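Local coordinates for 4-hydroxybutyrate CoA-transferase (Porphyromonas gingivalis, PDB 3D3U), which probably transfers coenzyme A between acyl-CoA thioesters and carboxylates such as acetate, at residues A[122-127]-A[152-157]; A[156-161]-A[177-182]. All coordinates share one frame; numbering follows the deposited sequence.

Contact 1: A[122-127]-A[152-157]; sequences VQVSTP and VVAEVN
V124 and V156 face each other across two neighbouring parallel strands, their side chains crossing obliquely with the CG2 methyls 4.0 Å apart. The two methyls get there differently: V124 CG2 lies between its own backbone N and carbonyl carbon (chi1 -65°), whereas CG2 of V156 is anti to its carbonyl carbon. The same V124 methyl also lies 4.0 Å from A154 CB, and V122 adds its CG2 to that CB at 3.9 Å, so A154 CB is touched by both V122 and V124. Further along the chain, T126 comes at V156 from another direction. Its CG2 meets V156 CG1, the two side chains crossing at about a right angle, while the ring of P127 only grazes CG1 with its CD.

The other face of the sheet carries polar groups. Here Q123 is extended, and its amide reaches the neighbourhood of N157, the two amide planes lying within 19° of each other. E155 runs out extended on this face as well, but its carboxylate is held mainly from outside the pair, by the backbone N of F40 and by the guanidinium of R39. N157 likewise finds firm partners beyond these strands, in Q159 and E182.

Between the faces, three backbone bonds join the strands: V122 N to V153 O (3.0 Å), E155 N to V122 O (2.8 Å) and N157 N to V124 O (2.8 Å). V122, V124, A154 and V156 thus share one face of the strand pair, and Q123, E155 and N157 the other. A buried carboxylate paired, like that of E155, with an arginine and a peptide N-H would be expected to stay ionised.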
# COMPACT_ATOMS: atom_id res chain seq x y z
N VAL A 122 -3.42 -17.29 -3.02
CA VAL A 122 -3.04 -16.13 -3.76
C VAL A 122 -3.60 -16.13 -5.16
O VAL A 122 -4.00 -17.16 -5.73
CB VAL A 122 -1.50 -16.02 -3.94
CG1 VAL A 122 -0.77 -16.06 -2.62
CG2 VAL A 122 -0.98 -17.11 -4.84
N GLN A 123 -3.56 -14.95 -5.78
CA GLN A 123 -4.05 -14.89 -7.15
C GLN A 123 -2.92 -14.57 -8.11
O GLN A 123 -2.67 -13.46 -8.25
CB GLN A 123 -5.16 -13.83 -7.23
CG GLN A 123 -5.65 -13.59 -8.61
CD GLN A 123 -6.90 -12.73 -8.63
OE1 GLN A 123 -7.10 -11.85 -7.80
NE2 GLN A 123 -7.72 -12.94 -9.63
N VAL A 124 -2.23 -15.47 -8.78
CA VAL A 124 -1.21 -14.98 -9.74
C VAL A 124 -1.66 -14.91 -11.15
O VAL A 124 -2.84 -15.19 -11.45
CB VAL A 124 -0.07 -15.92 -9.77
CG1 VAL A 124 0.59 -15.88 -8.40
CG2 VAL A 124 -0.61 -17.38 -10.06
N SER A 125 -0.69 -14.65 -12.03
CA SER A 125 -0.89 -14.50 -13.47
C SER A 125 -0.48 -15.76 -14.27
O SER A 125 0.13 -16.72 -13.72
CB SER A 125 0.05 -13.46 -13.97
OG SER A 125 1.22 -14.13 -14.45
N THR A 126 -0.75 -15.76 -15.59
CA THR A 126 -0.31 -16.91 -16.38
C THR A 126 1.22 -16.98 -16.43
O THR A 126 1.88 -15.96 -16.68
CB THR A 126 -0.89 -16.88 -17.77
OG1 THR A 126 -0.95 -15.54 -18.27
CG2 THR A 126 -2.34 -17.31 -17.72
N PRO A 127 1.78 -18.19 -16.22
CA PRO A 127 3.23 -18.43 -16.23
C PRO A 127 3.76 -18.27 -17.60
O PRO A 127 3.03 -18.24 -18.57
CB PRO A 127 3.38 -19.91 -15.90
CG PRO A 127 2.08 -20.55 -16.30
CD PRO A 127 1.01 -19.44 -16.08
N VAL A 152 0.06 -24.14 -1.09
CA VAL A 152 -0.22 -22.85 -1.72
C VAL A 152 -1.31 -22.97 -2.81
O VAL A 152 -1.16 -23.68 -3.83
CB VAL A 152 1.08 -22.35 -2.39
CG1 VAL A 152 0.89 -20.99 -3.04
CG2 VAL A 152 2.10 -22.31 -1.41
N VAL A 153 -2.41 -22.27 -2.63
CA VAL A 153 -3.47 -22.39 -3.62
C VAL A 153 -3.46 -21.16 -4.55
O VAL A 153 -3.77 -20.08 -4.10
CB VAL A 153 -4.77 -22.50 -2.90
CG1 VAL A 153 -5.89 -22.69 -3.89
CG2 VAL A 153 -4.73 -23.66 -1.89
N ALA A 154 -3.13 -21.29 -5.82
CA ALA A 154 -3.02 -20.09 -6.60
C ALA A 154 -4.13 -20.04 -7.65
O ALA A 154 -4.28 -21.03 -8.38
CB ALA A 154 -1.75 -20.08 -7.29
N GLU A 155 -4.88 -18.94 -7.77
CA GLU A 155 -5.84 -18.87 -8.80
C GLU A 155 -5.05 -18.35 -9.91
O GLU A 155 -4.49 -17.29 -9.85
CB GLU A 155 -6.92 -17.85 -8.48
CG GLU A 155 -7.89 -18.17 -7.35
CD GLU A 155 -8.91 -17.00 -7.00
OE1 GLU A 155 -9.61 -17.11 -5.91
OE2 GLU A 155 -9.10 -15.97 -7.78
N VAL A 156 -4.99 -19.08 -10.99
CA VAL A 156 -4.25 -18.60 -12.18
C VAL A 156 -5.08 -17.69 -13.13
O VAL A 156 -6.00 -18.12 -13.81
CB VAL A 156 -3.56 -19.76 -12.89
CG1 VAL A 156 -2.93 -19.26 -14.22
CG2 VAL A 156 -2.54 -20.37 -11.93
N ASN A 157 -4.76 -16.41 -13.12
CA ASN A 157 -5.64 -15.55 -13.77
C ASN A 157 -5.08 -15.04 -15.10
O ASN A 157 -3.97 -14.41 -15.18
CB ASN A 157 -6.09 -14.47 -12.85
CG ASN A 157 -7.32 -13.77 -13.34
OD1 ASN A 157 -7.68 -13.89 -14.55
ND2 ASN A 157 -7.96 -12.99 -12.47

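Contact 2: A[156-161]-A[177-182]; sequences VNKQMP and IIEVDE
V156 and E179 mark the register where strand 151-157 meets strand 176-180, one of the two outermost strands within this chain of a six-stranded parallel sheet; beyond them the first strand breaks into an Asx turn at N157. Backbone bonds run from V156 N to I178 O (3.0 Å), from V180 N back to V156 O (2.7 Å), and from K158 N to V180 O in a nearly straight line (172°).

The N157 amide serves both the turn and the link to the neighbouring segment. Its OD1 accepts the backbone N-H of Q159, two residues on, at 2.8 Å and so forms the Asx turn; the Q159 nitrogen sits well above the plane of the amide carbonyl. Its ND2 donates a hydrogen bond to E182 O at 2.9 Å; here the acceptor lies close to the amide plane and the donor in the plane of the E182 carbonyl. One planar group therefore fixes its own loop with one end and the opposing loop with the other. Q159 and D181 approach at about a right angle, amide and carboxylate planes nearly perpendicular, but their modelled separation is too short to be trusted.

K158 and E179 lie side by side, pointing the same way, and form a long salt bridge (NZ to OE2, 3.8 Å). On the face that E179 shares with V156, CG2 of V156 rests against CG2 of I177.

Around this edge, E179 also pairs with Y7 and R8 from helix 4-10, I178 packs on A14 and A17 of helix 14-21, and E182 reaches R39 of helix 38-46.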
# COMPACT_ATOMS: atom_id res chain seq x y z
N VAL A 156 -4.99 -19.08 -10.99
CA VAL A 156 -4.25 -18.60 -12.18
C VAL A 156 -5.08 -17.69 -13.13
O VAL A 156 -6.00 -18.12 -13.81
CB VAL A 156 -3.56 -19.76 -12.89
CG1 VAL A 156 -2.93 -19.26 -14.22
CG2 VAL A 156 -2.54 -20.37 -11.93
N ASN A 157 -4.76 -16.41 -13.12
CA ASN A 157 -5.64 -15.55 -13.77
C ASN A 157 -5.08 -15.04 -15.10
O ASN A 157 -3.97 -14.41 -15.18
CB ASN A 157 -6.09 -14.47 -12.85
CG ASN A 157 -7.32 -13.77 -13.34
OD1 ASN A 157 -7.68 -13.89 -14.55
ND2 ASN A 157 -7.96 -12.99 -12.47
N LYS A 158 -5.84 -15.41 -16.15
CA LYS A 158 -5.54 -14.98 -17.53
C LYS A 158 -5.59 -13.45 -17.66
O LYS A 158 -4.92 -12.90 -18.50
CB LYS A 158 -6.37 -15.74 -18.60
CG LYS A 158 -5.67 -17.10 -18.90
CD LYS A 158 -6.08 -17.92 -20.18
CE LYS A 158 -5.46 -19.38 -20.18
NZ LYS A 158 -5.29 -19.93 -18.74
N GLN A 159 -6.33 -12.79 -16.75
CA GLN A 159 -6.38 -11.34 -16.70
C GLN A 159 -5.30 -10.69 -15.78
O GLN A 159 -5.02 -9.48 -15.93
CB GLN A 159 -7.76 -10.91 -16.19
CG GLN A 159 -8.50 -9.92 -17.05
CD GLN A 159 -9.57 -10.65 -17.77
OE1 GLN A 159 -10.74 -10.20 -17.88
NE2 GLN A 159 -9.20 -11.87 -18.22
N MET A 160 -4.71 -11.43 -14.82
CA MET A 160 -3.71 -10.82 -13.88
C MET A 160 -2.51 -10.40 -14.70
O MET A 160 -1.96 -11.25 -15.39
CB MET A 160 -3.23 -11.82 -12.79
CG MET A 160 -2.18 -11.20 -11.85
SD MET A 160 -2.82 -9.73 -10.90
CE MET A 160 -4.00 -10.42 -9.80
N PRO A 161 -2.10 -9.14 -14.66
CA PRO A 161 -0.88 -8.68 -15.33
C PRO A 161 0.43 -9.29 -14.82
O PRO A 161 0.52 -9.71 -13.68
CB PRO A 161 -0.86 -7.17 -15.01
CG PRO A 161 -1.73 -7.00 -13.97
CD PRO A 161 -2.77 -8.02 -13.99
N ILE A 177 -4.06 -25.52 -8.56
CA ILE A 177 -4.15 -24.37 -9.44
C ILE A 177 -5.55 -24.31 -9.88
O ILE A 177 -6.09 -25.31 -10.33
CB ILE A 177 -3.24 -24.58 -10.69
CG1 ILE A 177 -1.79 -24.46 -10.32
CG2 ILE A 177 -3.56 -23.57 -11.86
CD1 ILE A 177 -1.06 -25.08 -11.35
N ILE A 178 -6.13 -23.14 -9.82
CA ILE A 178 -7.50 -22.96 -10.17
C ILE A 178 -7.46 -22.02 -11.35
O ILE A 178 -7.48 -20.80 -11.17
CB ILE A 178 -8.20 -22.32 -9.03
CG1 ILE A 178 -8.17 -23.28 -7.88
CG2 ILE A 178 -9.60 -22.10 -9.33
CD1 ILE A 178 -8.23 -22.64 -6.50
N GLU A 179 -7.34 -22.55 -12.57
CA GLU A 179 -7.27 -21.63 -13.73
C GLU A 179 -8.50 -20.81 -13.84
O GLU A 179 -9.56 -21.35 -13.94
CB GLU A 179 -6.97 -22.24 -15.10
CG GLU A 179 -7.07 -23.69 -15.30
CD GLU A 179 -6.02 -24.05 -16.33
OE1 GLU A 179 -5.90 -25.23 -16.73
OE2 GLU A 179 -5.31 -23.12 -16.75
N VAL A 180 -8.37 -19.49 -13.82
CA VAL A 180 -9.47 -18.70 -14.19
C VAL A 180 -9.19 -17.54 -15.05
O VAL A 180 -8.07 -17.27 -15.46
CB VAL A 180 -10.33 -18.30 -12.99
CG1 VAL A 180 -11.29 -19.53 -12.64
CG2 VAL A 180 -9.52 -17.76 -11.79
N ASP A 181 -10.30 -16.93 -15.37
CA ASP A 181 -10.38 -15.78 -16.18
C ASP A 181 -11.53 -14.79 -15.76
O ASP A 181 -12.75 -15.15 -15.68
CB ASP A 181 -10.49 -16.18 -17.62
CG ASP A 181 -10.33 -15.01 -18.48
OD1 ASP A 181 -10.37 -13.90 -17.90
OD2 ASP A 181 -10.16 -15.05 -19.71
N GLU A 182 -11.10 -13.57 -15.41
CA GLU A 182 -11.93 -12.64 -14.64
C GLU A 182 -11.12 -11.35 -14.36
O GLU A 182 -9.98 -11.42 -13.91
CB GLU A 182 -12.55 -13.29 -13.37
CG GLU A 182 -14.00 -13.81 -13.54
CD GLU A 182 -15.08 -13.27 -12.47
OE1 GLU A 182 -14.80 -13.07 -11.19
OE2 GLU A 182 -16.29 -13.08 -12.91

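In the fold
Contacts 1 and 2 are successive seams of one parallel sheet, their centres about 6 Å apart. Strand 151-157 is the common element, bordered by 119-125 in contact 1 and by 176-180 in contact 2, and these three come in that order both along the chain and across the sheet. Helix 142-148 lies between the first two strands in the chain, while no helix intervenes between the last two. V156 and N157 belong to both contacts, and M160 O packs on S125 CB. Both contacts lie in the N-terminal part of the chain, and the strand order makes them the two seams leading out to the edge strand 176-180.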